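Local coordinates for protein histidinol-phosphate aminotransferase (Clostridium acetobutylicum, PDB 3FTB) that probably acts as a pyridoxal 5'-phosphate-dependent aminotransferase, consistent with transamination of histidinol phosphate in histidine biosynthesis, at residues 80-85 against 236-241. Residues are numbered along the deposited sequence; the frame is centred on the assembly and turned at random.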
ATOM      1  N   GLY A  80      11.852  12.738 -11.378  1.00 27.65           N
ATOM      2  CA  GLY A  80      11.623  11.683 -10.413  1.00 21.36           C
ATOM      3  C   GLY A  80      10.122  11.546 -10.187  1.00 32.41           C
ATOM      4  O   GLY A  80       9.393  12.548 -10.097  1.00 25.09           O
ATOM      5  N   ILE A  81       9.658  10.302 -10.113  1.00 41.54           N
ATOM      6  CA  ILE A  81       8.266  10.012  -9.807  1.00 32.50           C
ATOM      7  C   ILE A  81       8.229   8.925  -8.738  1.00 34.09           C
ATOM      8  O   ILE A  81       8.871   7.888  -8.872  1.00 32.55           O
ATOM      9  CB  ILE A  81       7.495   9.553 -11.056  1.00 31.95           C
ATOM     10  CG1 ILE A  81       7.550  10.625 -12.147  1.00 31.09           C
ATOM     11  CG2 ILE A  81       6.045   9.228 -10.697  1.00 37.94           C
ATOM     12  CD1 ILE A  81       7.091  10.129 -13.498  1.00 26.05           C
ATOM     13  N   VAL A  82       7.499   9.178  -7.660  1.00 34.28           N
ATOM     14  CA  VAL A  82       7.368   8.194  -6.602  1.00 33.96           C
ATOM     15  C   VAL A  82       5.903   7.850  -6.443  1.00 30.30           C
ATOM     16  O   VAL A  82       5.065   8.738  -6.367  1.00 29.94           O
ATOM     17  CB  VAL A  82       7.995   8.668  -5.262  1.00 40.97           C
ATOM     18  CG1 VAL A  82       9.524   8.646  -5.352  1.00 36.29           C
ATOM     19  CG2 VAL A  82       7.508  10.049  -4.886  1.00 38.84           C
ATOM     20  N   LEU A  83       5.600   6.553  -6.434  1.00 33.57           N
ATOM     21  CA  LEU A  83       4.223   6.069  -6.349  1.00 34.63           C
ATOM     22  C   LEU A  83       3.889   5.721  -4.907  1.00 35.79           C
ATOM     23  O   LEU A  83       4.713   5.176  -4.178  1.00 33.32           O
ATOM     24  CB  LEU A  83       4.014   4.855  -7.265  1.00 20.11           C
ATOM     25  CG  LEU A  83       4.475   5.139  -8.695  1.00 24.30           C
ATOM     26  CD1 LEU A  83       4.404   3.892  -9.562  1.00 25.39           C
ATOM     27  CD2 LEU A  83       3.681   6.281  -9.312  1.00 24.29           C
ATOM     28  N   GLY A  84       2.680   6.058  -4.486  1.00 35.70           N
ATOM     29  CA  GLY A  84       2.295   5.795  -3.119  1.00 27.90           C
ATOM     30  C   GLY A  84       0.913   5.204  -2.989  1.00 46.11           C
ATOM     31  O   GLY A  84      -0.005   5.545  -3.742  1.00 52.08           O
ATOM     32  N   ASN A  85       0.782   4.291  -2.033  1.00 55.53           N
ATOM     33  CA  ASN A  85      -0.506   3.804  -1.586  1.00 58.06           C
ATOM     34  C   ASN A  85      -1.200   4.973  -0.880  1.00 51.38           C
ATOM     35  O   ASN A  85      -1.249   5.031   0.350  1.00 55.10           O
ATOM     36  CB  ASN A  85      -0.290   2.622  -0.636  1.00 63.82           C
ATOM     37  CG  ASN A  85      -1.531   1.765  -0.459  1.00 67.41           C
ATOM     38  OD1 ASN A  85      -2.251   1.466  -1.416  1.00 71.29           O
ATOM     39  ND2 ASN A  85      -1.772   1.343   0.776  1.00 61.94           N
ATOM     40  N   ALA A 236      15.098   8.323  -5.743  1.00 30.26           N
ATOM     41  CA  ALA A 236      15.804   7.076  -5.525  1.00 32.77           C
ATOM     42  C   ALA A 236      15.816   6.736  -4.042  1.00 33.44           C
ATOM     43  O   ALA A 236      15.687   5.579  -3.664  1.00 43.15           O
ATOM     44  CB  ALA A 236      17.225   7.162  -6.070  1.00 33.96           C
ATOM     45  N   LYS A 237      15.959   7.751  -3.202  1.00 32.84           N
ATOM     46  CA  LYS A 237      16.002   7.539  -1.758  1.00 35.72           C
ATOM     47  C   LYS A 237      14.640   7.121  -1.172  1.00 41.19           C
ATOM     48  O   LYS A 237      14.564   6.335  -0.216  1.00 34.17           O
ATOM     49  CB  LYS A 237      16.509   8.806  -1.063  1.00 44.53           C
ATOM     50  CG  LYS A 237      17.937   9.195  -1.402  1.00 48.29           C
ATOM     51  CD  LYS A 237      18.264  10.567  -0.815  1.00 58.25           C
ATOM     52  CE  LYS A 237      19.713  10.961  -1.040  1.00 56.69           C
ATOM     53  NZ  LYS A 237      20.011  12.286  -0.448  1.00 58.13           N
ATOM     54  N   ILE A 238      13.566   7.660  -1.743  1.00 37.84           N
ATOM     55  CA  ILE A 238      12.225   7.324  -1.305  1.00 35.32           C
ATOM     56  C   ILE A 238      11.829   5.938  -1.792  1.00 34.44           C
ATOM     57  O   ILE A 238      11.146   5.198  -1.080  1.00 34.00           O
ATOM     58  CB  ILE A 238      11.198   8.368  -1.772  1.00 28.72           C
ATOM     59  CG1 ILE A 238      11.454   9.698  -1.061  1.00 29.03           C
ATOM     60  CG2 ILE A 238       9.805   7.871  -1.481  1.00 34.35           C
ATOM     61  CD1 ILE A 238      10.767  10.866  -1.696  1.00 35.48           C
ATOM     62  N   LYS A 239      12.269   5.593  -3.001  1.00 33.14           N
ATOM     63  CA  LYS A 239      12.018   4.274  -3.575  1.00 28.17           C
ATOM     64  C   LYS A 239      12.774   3.241  -2.765  1.00 34.43           C
ATOM     65  O   LYS A 239      12.242   2.185  -2.422  1.00 42.93           O
ATOM     66  CB  LYS A 239      12.453   4.235  -5.035  1.00 35.76           C
ATOM     67  CG  LYS A 239      11.563   3.402  -5.951  1.00 45.61           C
ATOM     68  CD  LYS A 239      11.656   3.933  -7.378  1.00 56.23           C
ATOM     69  CE  LYS A 239      11.259   5.418  -7.440  1.00 59.05           C
ATOM     70  NZ  LYS A 239      11.727   6.112  -8.677  1.00 57.42           N
ATOM     71  N   ALA A 240      14.016   3.571  -2.433  1.00 42.57           N
ATOM     72  CA  ALA A 240      14.855   2.720  -1.591  1.00 45.80           C
ATOM     73  C   ALA A 240      14.170   2.352  -0.274  1.00 46.57           C
ATOM     74  O   ALA A 240      14.472   1.327   0.330  1.00 48.41           O
ATOM     75  CB  ALA A 240      16.179   3.409  -1.313  1.00 45.21           C
ATOM     76  N   LYS A 241      13.241   3.193   0.168  1.00 46.11           N
ATOM     77  CA  LYS A 241      12.536   2.949   1.416  1.00 43.76           C
ATOM     78  C   LYS A 241      11.290   2.082   1.217  1.00 45.21           C
ATOM     79  O   LYS A 241      10.894   1.331   2.113  1.00 54.79           O
ATOM     80  CB  LYS A 241      12.172   4.279   2.089  1.00 45.22           C
ATOM     81  CG  LYS A 241      13.379   5.120   2.471  1.00 43.71           C
ATOM     82  CD  LYS A 241      13.021   6.188   3.490  1.00 42.03           C
ATOM     83  CE  LYS A 241      14.270   6.731   4.156  1.00 45.79           C
ATOM     84  NZ  LYS A 241      13.973   7.628   5.306  1.00 50.72           N
TER
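V82, on strand 80-84, comes nearest to K239 of helix 232-239, with 6.8 Å between their CA atoms. The contact is a worked example of how the border of a sheet and a helix meet through few side chains: one apolar touch and one long polar reach. V82 turns its CB toward the helix, and its CG1, lying anti to its own carbonyl carbon (chi1 -73°), meets I238 at CG2, 4.0 Å away. The two branched side chains cross at about a right angle, and the one methyl CG1 touches both CB and CG2 of I238. K239 works differently. Its chain bends at chi3 (-57°), which carries the ammonium group back to the strand, where NZ gives a weak hydrogen bond to the backbone O of I81 at 3.4 Å. On the way CE passes 4.2 Å from V82 CG1, so that the last methylene of the lysine lies beside the valine methyl. K239 is solvent-exposed, whereas V82 and I238 are buried. Strand 80-84 is the outermost strand within the chain at one end of the large-domain sheet of this fold type I aminotransferase, paired antiparallel with strand 225-229. F208 of strand 207-212 touches both V82 and I238, L93 of helix 87-95 also packs on I238, and the I81 side chain, directed away from helix 232-239, packs on N67 and E71 of helix 64-74.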